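Local coordinates for protein putative polyketide synthase (Brevibacillus brevis, PDB 5HU7) that probably dehydrates beta-hydroxyacyl polyketide intermediates, as the dehydratase domain of a trans-AT polyketide synthase, at residues G107-K112 with V132-F137; I77-V82 with E245-Y250; I11-L16 with A59-K64. All coordinates share one frame; numbering follows the deposited sequence.

Interaction 1: G107-K112 with V132-F137; sequences GELAYK and VEFTSF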
loop_
_atom_site.group_PDB
_atom_site.type_symbol
_atom_site.label_atom_id
_atom_site.label_comp_id
_atom_site.label_asym_id
_atom_site.label_seq_id
_atom_site.Cartn_x
_atom_site.Cartn_y
_atom_site.Cartn_z
ATOM N N GLY A 107 -20.688 11.359 3.800
ATOM C CA GLY A 107 -20.766 9.964 4.257
ATOM C C GLY A 107 -20.756 9.000 3.080
ATOM O O GLY A 107 -21.269 7.887 3.185
ATOM N N GLU A 108 -20.168 9.396 1.954
ATOM C CA GLU A 108 -20.195 8.564 0.779
ATOM C C GLU A 108 -18.926 8.670 -0.074
ATOM O O GLU A 108 -18.359 9.745 -0.254
ATOM C CB GLU A 108 -21.467 8.889 -0.011
ATOM C CG GLU A 108 -21.612 8.140 -1.324
ATOM C CD GLU A 108 -23.044 8.184 -1.818
ATOM O OE1 GLU A 108 -23.622 9.295 -1.759
ATOM O OE2 GLU A 108 -23.613 7.113 -2.158
ATOM N N LEU A 109 -18.445 7.515 -0.537
ATOM C CA LEU A 109 -17.258 7.430 -1.362
ATOM C C LEU A 109 -17.645 6.887 -2.697
ATOM O O LEU A 109 -18.587 6.126 -2.784
ATOM C CB LEU A 109 -16.280 6.435 -0.770
ATOM C CG LEU A 109 -15.766 6.730 0.581
ATOM C CD1 LEU A 109 -15.259 5.474 1.237
ATOM C CD2 LEU A 109 -14.721 7.832 0.525
ATOM N N ALA A 110 -16.835 7.178 -3.710
ATOM C CA ALA A 110 -16.996 6.611 -5.038
ATOM C C ALA A 110 -15.816 5.709 -5.315
ATOM O O ALA A 110 -14.714 5.931 -4.817
ATOM C CB ALA A 110 -17.071 7.720 -6.062
ATOM N N TYR A 111 -16.040 4.656 -6.077
ATOM C CA TYR A 111 -14.922 3.806 -6.480
ATOM C C TYR A 111 -14.952 3.550 -7.959
ATOM O O TYR A 111 -16.005 3.619 -8.586
ATOM C CB TYR A 111 -14.856 2.490 -5.696
ATOM C CG TYR A 111 -15.852 1.445 -6.127
ATOM C CD1 TYR A 111 -15.581 0.597 -7.184
ATOM C CD2 TYR A 111 -17.071 1.308 -5.479
ATOM C CE1 TYR A 111 -16.544 -0.283 -7.669
ATOM C CE2 TYR A 111 -18.038 0.407 -5.934
ATOM C CZ TYR A 111 -17.758 -0.412 -7.005
ATOM O OH TYR A 111 -18.715 -1.295 -7.421
ATOM N N LYS A 112 -13.785 3.238 -8.523
ATOM C CA LYS A 112 -13.655 2.850 -9.922
ATOM C C LYS A 112 -12.648 1.762 -10.035
ATOM O O LYS A 112 -11.546 1.909 -9.533
ATOM C CB LYS A 112 -13.178 3.984 -10.813
ATOM C CG LYS A 112 -14.133 5.125 -10.956
ATOM C CD LYS A 112 -13.878 5.900 -12.261
ATOM C CE LYS A 112 -13.459 7.323 -12.060
ATOM N NZ LYS A 112 -14.603 8.196 -11.784
ATOM N N VAL A 132 -20.194 3.903 -2.131
ATOM C CA VAL A 132 -20.120 3.158 -0.872
ATOM C C VAL A 132 -20.359 4.016 0.361
ATOM O O VAL A 132 -19.838 5.112 0.440
ATOM C CB VAL A 132 -18.796 2.382 -0.751
ATOM C CG1 VAL A 132 -18.695 1.666 0.599
ATOM C CG2 VAL A 132 -18.677 1.399 -1.894
ATOM N N GLU A 133 -21.133 3.474 1.339
ATOM C CA GLU A 133 -21.378 4.070 2.657
ATOM C C GLU A 133 -21.060 3.069 3.740
ATOM O O GLU A 133 -21.266 1.856 3.588
ATOM C CB GLU A 133 -22.829 4.486 2.856
ATOM C CG GLU A 133 -23.338 5.480 1.823
ATOM C CD GLU A 133 -24.844 5.559 1.826
ATOM O OE1 GLU A 133 -25.403 6.521 2.403
ATOM O OE2 GLU A 133 -25.467 4.601 1.323
ATOM N N PHE A 134 -20.592 3.596 4.842
ATOM C CA PHE A 134 -20.301 2.898 6.086
ATOM C C PHE A 134 -21.416 3.226 6.999
ATOM O O PHE A 134 -21.715 4.394 7.202
ATOM C CB PHE A 134 -19.009 3.412 6.693
ATOM C CG PHE A 134 -17.839 3.102 5.802
ATOM C CD1 PHE A 134 -17.402 1.792 5.633
ATOM C CD2 PHE A 134 -17.137 4.115 5.185
ATOM C CE1 PHE A 134 -16.316 1.508 4.818
ATOM C CE2 PHE A 134 -16.056 3.830 4.369
ATOM C CZ PHE A 134 -15.662 2.527 4.179
ATOM N N THR A 135 -22.089 2.221 7.499
ATOM C CA THR A 135 -23.238 2.418 8.347
ATOM C C THR A 135 -23.383 1.285 9.334
ATOM O O THR A 135 -22.892 0.190 9.085
ATOM C CB THR A 135 -24.488 2.573 7.440
ATOM O OG1 THR A 135 -25.607 2.998 8.236
ATOM C CG2 THR A 135 -24.813 1.307 6.657
ATOM N N SER A 136 -24.109 1.544 10.424
ATOM C CA SER A 136 -24.391 0.578 11.453
ATOM C C SER A 136 -25.781 0.074 11.190
ATOM O O SER A 136 -26.734 0.821 11.342
ATOM C CB SER A 136 -24.284 1.194 12.845
ATOM O OG SER A 136 -23.051 1.886 12.936
ATOM N N PHE A 137 -25.899 -1.185 10.748
ATOM C CA PHE A 137 -27.213 -1.767 10.494
ATOM C C PHE A 137 -27.907 -2.075 11.809
ATOM O O PHE A 137 -27.534 -3.003 12.499
ATOM C CB PHE A 137 -27.136 -2.989 9.585
ATOM C CG PHE A 137 -26.680 -2.621 8.191
ATOM C CD1 PHE A 137 -27.545 -2.005 7.302
ATOM C CD2 PHE A 137 -25.409 -2.952 7.750
ATOM C CE1 PHE A 137 -27.142 -1.676 6.030
ATOM C CE2 PHE A 137 -25.012 -2.658 6.457
ATOM C CZ PHE A 137 -25.872 -1.995 5.606
#
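Leu-109 and Val-132 face each other as an antiparallel hydrogen-bonded pair, joined by two backbone bonds that run in opposite directions. Leu-109 N donates to Val-132 O at 2.9 Å, nearly straight at 171° and in the carbonyl plane; Val-132 N returns a bond to Leu-109 O at 2.8 Å. The same Val-132 O also takes a CA-H...O contact from Glu-108 CA at 3.5 Å.

Side chains then extend the pairing on the face that carries Leu-109 and Val-132. In Leu-109, chi1 (-61°) sets CG anti to the carbonyl carbon, and from there the CD1 branch comes 3.6 Å from Phe-134 CE2, with Phe-134 CZ the next nearest ring atom; the two side chains meet at an oblique angle. Tyr-111 and Val-132 instead cross at about a right angle, with Tyr-111 CD2 3.9 Å from the CG2 branch of the valine. At the other flank, the aliphatic part of Glu-133 lies against the residue that precedes the neighbouring strand, its CG 3.5 Å from Gly-107 O. The carboxylates of Glu-108 and Glu-133 approach without touching, Glu-108 OE2 lying 4.7 Å from Glu-133 OE2, a proximity of like charges.

Further groups pack around these. Val-63 of helix 52-65 packs on Val-132 and Phe-134, Ala-59 of the same helix meets the tyrosine, and Leu-23 of the second subunit rests on Leu-109. The strand directions differ by 143°, antiparallel with a marked twist, and the ladder continues past this bridge where Tyr-111 bonds to Gly-130. This is a beta hairpin of strands 108-115 and 125-135, part of the antiparallel sheet that wraps a central helix in the hotdog fold of polyketide synthase dehydratases.

Interaction 2: I77-V82 with E245-Y250; sequences IRMSHV and EELEIY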
loop_
_atom_site.group_PDB
_atom_site.type_symbol
_atom_site.label_atom_id
_atom_site.label_comp_id
_atom_site.label_asym_id
_atom_site.label_seq_id
_atom_site.Cartn_x
_atom_site.Cartn_y
_atom_site.Cartn_z
ATOM N N ILE A 77 -21.428 -2.173 5.500
ATOM C CA ILE A 77 -21.143 -1.507 4.249
ATOM C C ILE A 77 -22.377 -1.565 3.375
ATOM O O ILE A 77 -23.036 -2.599 3.323
ATOM C CB ILE A 77 -19.951 -2.189 3.531
ATOM C CG1 ILE A 77 -18.632 -1.817 4.221
ATOM C CG2 ILE A 77 -19.905 -1.824 2.036
ATOM C CD1 ILE A 77 -17.460 -2.672 3.825
ATOM N N ARG A 78 -22.662 -0.451 2.654
ATOM C CA ARG A 78 -23.715 -0.406 1.649
ATOM C C ARG A 78 -23.079 0.088 0.360
ATOM O O ARG A 78 -22.522 1.181 0.342
ATOM C CB ARG A 78 -24.871 0.503 2.025
ATOM C CG ARG A 78 -25.989 0.487 0.956
ATOM C CD ARG A 78 -27.061 1.524 1.160
ATOM N NE ARG A 78 -27.826 1.243 2.371
ATOM C CZ ARG A 78 -27.785 1.934 3.507
ATOM N NH1 ARG A 78 -27.027 3.015 3.613
ATOM N NH2 ARG A 78 -28.513 1.553 4.545
ATOM N N MET A 79 -23.143 -0.710 -0.705
ATOM C CA MET A 79 -22.697 -0.290 -2.024
ATOM C C MET A 79 -23.972 -0.008 -2.820
ATOM O O MET A 79 -24.902 -0.770 -2.722
ATOM C CB MET A 79 -21.838 -1.324 -2.707
ATOM C CG MET A 79 -20.679 -1.797 -1.856
ATOM S SD MET A 79 -19.656 -3.103 -2.620
ATOM C CE MET A 79 -19.297 -2.381 -4.097
ATOM N N SER A 80 -24.044 1.115 -3.526
ATOM C CA SER A 80 -25.228 1.549 -4.277
ATOM C C SER A 80 -24.829 1.924 -5.698
ATOM O O SER A 80 -23.707 2.359 -5.899
ATOM C CB SER A 80 -25.827 2.797 -3.627
ATOM O OG SER A 80 -26.378 2.505 -2.364
ATOM N N HIS A 81 -25.764 1.808 -6.649
ATOM C CA HIS A 81 -25.587 2.229 -8.042
ATOM C C HIS A 81 -24.356 1.638 -8.703
ATOM O O HIS A 81 -23.614 2.337 -9.375
ATOM C CB HIS A 81 -25.561 3.758 -8.127
ATOM C CG HIS A 81 -26.715 4.411 -7.443
ATOM N ND1 HIS A 81 -28.019 4.107 -7.785
ATOM C CD2 HIS A 81 -26.725 5.309 -6.425
ATOM C CE1 HIS A 81 -28.784 4.852 -6.997
ATOM N NE2 HIS A 81 -28.047 5.575 -6.144
ATOM N N VAL A 82 -24.118 0.362 -8.466
ATOM C CA VAL A 82 -22.970 -0.352 -9.029
ATOM C C VAL A 82 -23.249 -0.697 -10.493
ATOM O O VAL A 82 -24.348 -1.127 -10.841
ATOM C CB VAL A 82 -22.617 -1.611 -8.206
ATOM C CG1 VAL A 82 -21.472 -2.379 -8.847
ATOM C CG2 VAL A 82 -22.290 -1.258 -6.748
ATOM N N GLU A 245 -28.381 -2.194 -7.977
ATOM C CA GLU A 245 -28.881 -1.012 -7.303
ATOM C C GLU A 245 -28.393 -0.869 -5.883
ATOM O O GLU A 245 -28.037 0.230 -5.497
ATOM C CB GLU A 245 -30.416 -0.929 -7.363
ATOM C CG GLU A 245 -30.928 -0.151 -8.563
ATOM C CD GLU A 245 -30.359 1.259 -8.681
ATOM O OE1 GLU A 245 -30.657 2.100 -7.799
ATOM O OE2 GLU A 245 -29.525 1.485 -9.592
ATOM N N GLU A 246 -28.370 -1.949 -5.113
ATOM C CA GLU A 246 -27.945 -1.886 -3.731
ATOM C C GLU A 246 -27.413 -3.192 -3.254
ATOM O O GLU A 246 -27.930 -4.236 -3.629
ATOM C CB GLU A 246 -29.122 -1.443 -2.835
ATOM C CG GLU A 246 -28.722 -0.956 -1.455
ATOM C CD GLU A 246 -29.912 -0.492 -0.637
ATOM O OE1 GLU A 246 -30.600 -1.359 -0.048
ATOM O OE2 GLU A 246 -30.175 0.736 -0.614
ATOM N N LEU A 247 -26.414 -3.130 -2.390
ATOM C CA LEU A 247 -25.772 -4.276 -1.784
ATOM C C LEU A 247 -25.498 -3.896 -0.356
ATOM O O LEU A 247 -24.792 -2.910 -0.121
ATOM C CB LEU A 247 -24.449 -4.577 -2.514
ATOM C CG LEU A 247 -23.411 -5.472 -1.836
ATOM C CD1 LEU A 247 -23.968 -6.804 -1.492
ATOM C CD2 LEU A 247 -22.210 -5.686 -2.751
ATOM N N GLU A 248 -26.023 -4.677 0.598
ATOM C CA GLU A 248 -25.787 -4.446 2.008
ATOM C C GLU A 248 -25.051 -5.648 2.564
ATOM O O GLU A 248 -25.442 -6.757 2.288
ATOM C CB GLU A 248 -27.110 -4.160 2.729
ATOM C CG GLU A 248 -27.625 -2.759 2.422
ATOM C CD GLU A 248 -28.935 -2.353 3.055
ATOM O OE1 GLU A 248 -29.565 -3.210 3.711
ATOM O OE2 GLU A 248 -29.303 -1.158 2.957
ATOM N N ILE A 249 -23.946 -5.436 3.265
ATOM C CA ILE A 249 -23.157 -6.495 3.886
ATOM C C ILE A 249 -23.333 -6.273 5.403
ATOM O O ILE A 249 -22.898 -5.251 5.920
ATOM C CB ILE A 249 -21.679 -6.457 3.444
ATOM C CG1 ILE A 249 -21.551 -6.482 1.907
ATOM C CG2 ILE A 249 -20.922 -7.641 4.060
ATOM C CD1 ILE A 249 -20.113 -6.210 1.391
ATOM N N TYR A 250 -24.015 -7.205 6.084
ATOM C CA TYR A 250 -24.376 -7.072 7.509
ATOM C C TYR A 250 -23.317 -7.542 8.502
ATOM O O TYR A 250 -23.367 -7.148 9.664
ATOM C CB TYR A 250 -25.699 -7.783 7.770
ATOM C CG TYR A 250 -26.793 -7.264 6.867
ATOM C CD1 TYR A 250 -27.231 -5.956 6.957
ATOM C CD2 TYR A 250 -27.311 -8.053 5.850
ATOM C CE1 TYR A 250 -28.209 -5.456 6.098
ATOM C CE2 TYR A 250 -28.277 -7.566 4.983
ATOM C CZ TYR A 250 -28.747 -6.275 5.125
ATOM O OH TYR A 250 -29.712 -5.825 4.263
#
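Arg-78 and Glu-248 sit at the junction of the two hotdog halves of the dehydratase, where strands 76-84 and 241-249 run antiparallel, so that strands of the two halves pair edge to edge. The directions of the short strands differ by 169°, close to ideal antiparallel. Met-79 with Leu-247 and Ile-77 with Ile-249 form hydrogen-bonded pairs; Arg-78 with Glu-248 and Ser-80 with Glu-246 are the non-hydrogen-bonded pairs between and beyond them. In the central pair Met-79 N meets Leu-247 O at 2.8 Å, whereas the outer bond from Ile-77 N to Ile-249 O is weak. Glu-245 and Glu-246 both face Arg-292 of strand 287-298, a classic beta bulge, and Glu-245 O still accepts His-81 N at 3.0 Å.

The two faces differ in character. On the one turned to helix 52-65, Met-79 and Leu-247 lie side by side and point the same way, the sulphur SD of Met-79 3.6 Å from Leu-247 CD2. The opposite face carries a salt-bridge network. Glu-246 contributes a long ionic contact, its OE2 3.8 Å from Arg-78 NE, and Arg-78 NH1 forms a salt bridge with Glu-133 on the strand to the other side. Glu-248 OE1 accepts the hydroxyl of Tyr-250, which helps fix the carboxylate's rotation. Arg-78, bent at chi3 (-67°), grips Glu-248 side-on with two nitrogens on one oxygen: OE2 lies in the guanidinium plane, 2.9 Å from NE and 3.2 Å from NH2, with NE on its anti side and NH2 above the carboxylate plane.

Interaction 3: I11-L16 with A59-K64; sequences ILHPLL and ARAAVK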
loop_
_atom_site.group_PDB
_atom_site.type_symbol
_atom_site.label_atom_id
_atom_site.label_comp_id
_atom_site.label_asym_id
_atom_site.label_seq_id
_atom_site.Cartn_x
_atom_site.Cartn_y
_atom_site.Cartn_z
ATOM N N ILE A 11 0.815 -9.371 0.351
ATOM C CA ILE A 11 -0.432 -9.080 -0.390
ATOM C C ILE A 11 -1.535 -8.691 0.610
ATOM O O ILE A 11 -1.741 -9.400 1.592
ATOM C CB ILE A 11 -0.766 -10.326 -1.280
ATOM C CG1 ILE A 11 0.433 -10.623 -2.216
ATOM C CG2 ILE A 11 -2.076 -10.197 -2.065
ATOM C CD1 ILE A 11 0.832 -9.472 -3.168
ATOM N N LEU A 12 -2.247 -7.573 0.369
ATOM C CA LEU A 12 -3.283 -7.114 1.304
ATOM C C LEU A 12 -4.505 -8.027 1.308
ATOM O O LEU A 12 -5.102 -8.271 2.355
ATOM C CB LEU A 12 -3.746 -5.676 0.980
ATOM C CG LEU A 12 -2.678 -4.580 0.919
ATOM C CD1 LEU A 12 -3.235 -3.318 0.299
ATOM C CD2 LEU A 12 -2.119 -4.290 2.287
ATOM N N HIS A 13 -4.903 -8.497 0.128
ATOM C CA HIS A 13 -6.094 -9.301 -0.052
ATOM C C HIS A 13 -5.941 -10.076 -1.378
ATOM O O HIS A 13 -5.229 -9.590 -2.262
ATOM C CB HIS A 13 -7.276 -8.307 -0.091
ATOM C CG HIS A 13 -8.617 -8.877 -0.413
ATOM N ND1 HIS A 13 -8.993 -9.141 -1.726
ATOM C CD2 HIS A 13 -9.644 -9.181 0.404
ATOM C CE1 HIS A 13 -10.220 -9.622 -1.654
ATOM N NE2 HIS A 13 -10.650 -9.681 -0.389
ATOM N N PRO A 14 -6.599 -11.245 -1.586
ATOM C CA PRO A 14 -6.441 -11.956 -2.873
ATOM C C PRO A 14 -6.657 -11.098 -4.131
ATOM O O PRO A 14 -6.004 -11.311 -5.143
ATOM C CB PRO A 14 -7.489 -13.074 -2.766
ATOM C CG PRO A 14 -7.570 -13.345 -1.321
ATOM C CD PRO A 14 -7.485 -12.003 -0.675
ATOM N N LEU A 15 -7.528 -10.097 -4.050
ATOM C CA LEU A 15 -7.818 -9.229 -5.174
ATOM C C LEU A 15 -7.179 -7.857 -5.074
ATOM O O LEU A 15 -7.288 -7.129 -6.042
ATOM C CB LEU A 15 -9.336 -9.119 -5.346
ATOM C CG LEU A 15 -10.075 -10.427 -5.621
ATOM C CD1 LEU A 15 -11.518 -10.170 -5.924
ATOM C CD2 LEU A 15 -9.456 -11.165 -6.783
ATOM N N LEU A 16 -6.551 -7.485 -3.939
ATOM C CA LEU A 16 -5.869 -6.178 -3.768
ATOM C C LEU A 16 -4.472 -6.490 -3.392
ATOM O O LEU A 16 -4.225 -6.753 -2.225
ATOM C CB LEU A 16 -6.408 -5.348 -2.603
ATOM C CG LEU A 16 -7.637 -4.568 -2.697
ATOM C CD1 LEU A 16 -7.661 -3.616 -1.560
ATOM C CD2 LEU A 16 -7.749 -3.822 -4.024
ATOM N N ALA A 59 -13.834 -4.126 -4.858
ATOM C CA ALA A 59 -14.305 -2.801 -4.443
ATOM C C ALA A 59 -14.505 -2.709 -2.933
ATOM O O ALA A 59 -14.139 -1.703 -2.322
ATOM C CB ALA A 59 -15.610 -2.501 -5.136
ATOM N N ARG A 60 -15.059 -3.763 -2.334
ATOM C CA ARG A 60 -15.293 -3.834 -0.894
ATOM C C ARG A 60 -13.981 -3.876 -0.134
ATOM O O ARG A 60 -13.853 -3.241 0.901
ATOM C CB ARG A 60 -16.102 -5.104 -0.595
ATOM C CG ARG A 60 -16.507 -5.263 0.854
ATOM C CD ARG A 60 -16.712 -6.707 1.166
ATOM N NE ARG A 60 -15.460 -7.483 1.079
ATOM C CZ ARG A 60 -14.518 -7.554 2.019
ATOM N NH1 ARG A 60 -14.653 -6.882 3.159
ATOM N NH2 ARG A 60 -13.437 -8.305 1.830
ATOM N N ALA A 61 -13.042 -4.687 -0.606
ATOM C CA ALA A 61 -11.727 -4.810 0.004
ATOM C C ALA A 61 -10.985 -3.446 0.000
ATOM O O ALA A 61 -10.460 -3.060 1.025
ATOM C CB ALA A 61 -10.921 -5.865 -0.732
ATOM N N ALA A 62 -11.053 -2.678 -1.110
ATOM C CA ALA A 62 -10.429 -1.342 -1.238
ATOM C C ALA A 62 -10.998 -0.352 -0.263
ATOM O O ALA A 62 -10.255 0.373 0.385
ATOM C CB ALA A 62 -10.596 -0.819 -2.655
ATOM N N VAL A 63 -12.312 -0.286 -0.202
ATOM C CA VAL A 63 -13.029 0.605 0.722
ATOM C C VAL A 63 -12.679 0.303 2.196
ATOM O O VAL A 63 -12.398 1.223 2.949
ATOM C CB VAL A 63 -14.529 0.500 0.411
ATOM C CG1 VAL A 63 -15.386 0.941 1.575
ATOM C CG2 VAL A 63 -14.845 1.318 -0.834
ATOM N N LYS A 64 -12.669 -0.970 2.585
ATOM C CA LYS A 64 -12.298 -1.353 3.948
ATOM C C LYS A 64 -10.829 -0.961 4.231
ATOM O O LYS A 64 -10.550 -0.479 5.324
ATOM C CB LYS A 64 -12.530 -2.862 4.175
ATOM C CG LYS A 64 -12.597 -3.252 5.639
ATOM C CD LYS A 64 -12.670 -4.772 5.836
ATOM C CE LYS A 64 -12.672 -5.173 7.298
ATOM N NZ LYS A 64 -11.405 -4.807 7.998
#
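His-13 lays one face of its imidazole over the methyl of Ala-61, whose CB stands 3.7 Å from the ring centroid and only 6° off the normal, a CH-pi contact centred on the ring. Pro-14 CD covers the opposite face, offset toward the rim, and Leu-15 CA lies in plane at the edge. In His-13, chi1 (174°) sets CG anti to the backbone N, on a CB that itself points toward helix 52-65. Its ND1 accepts Leu-15 N at 2.9 Å, the donor tilted from the ring plane, inside the type I turn from His-13 to Leu-16.

The guanidinium of Arg-60 turns its edge to the histidine, the two planes 54° apart and Arg-60 NH2 3.8 Å from His-13 NE2. Glu-57, one turn earlier on the helix, serves both: its OE2 hydrogen-bonds His-13 NE2 and forms a salt bridge with Arg-60 NH2. Leu-16 completes the contact, its CD1 3.5 Å from Ala-62 N and its CG 4.0 Å from Ala-61 CB, while Tyr-28 and Val-99 pack around it.

The small alanines let the loop lie close to the helix. Every residue that touches here is buried, and the pairing is consistent with a neutral imidazole carrying its proton on NE2, since ND1 accepts Leu-15 N; the opposing influences of Glu-57 and Arg-60 leave the net shift open.

In the fold
Along the chain from the N terminus, interaction 3 closes first, bringing the loop 11-16 before strand 18-19 back onto helix 52-65. Strand 76-84 follows and opens interaction 2, whose partner comes 163 residues later. Within that long excursion interaction 1 opens and closes, pairing the two strands of a hairpin, so interactions 1 and 2 nest while interaction 3 precedes both in series. Strand 125-135 borders strand 76-84, which makes interactions 1 and 2 neighbours about 8 Å apart between centres. Helix 52-65 unites all three: Ala-59, Arg-60 and Val-63 meet side chains from the sheet, while Ala-61 and Ala-62 receive the N-terminal loop.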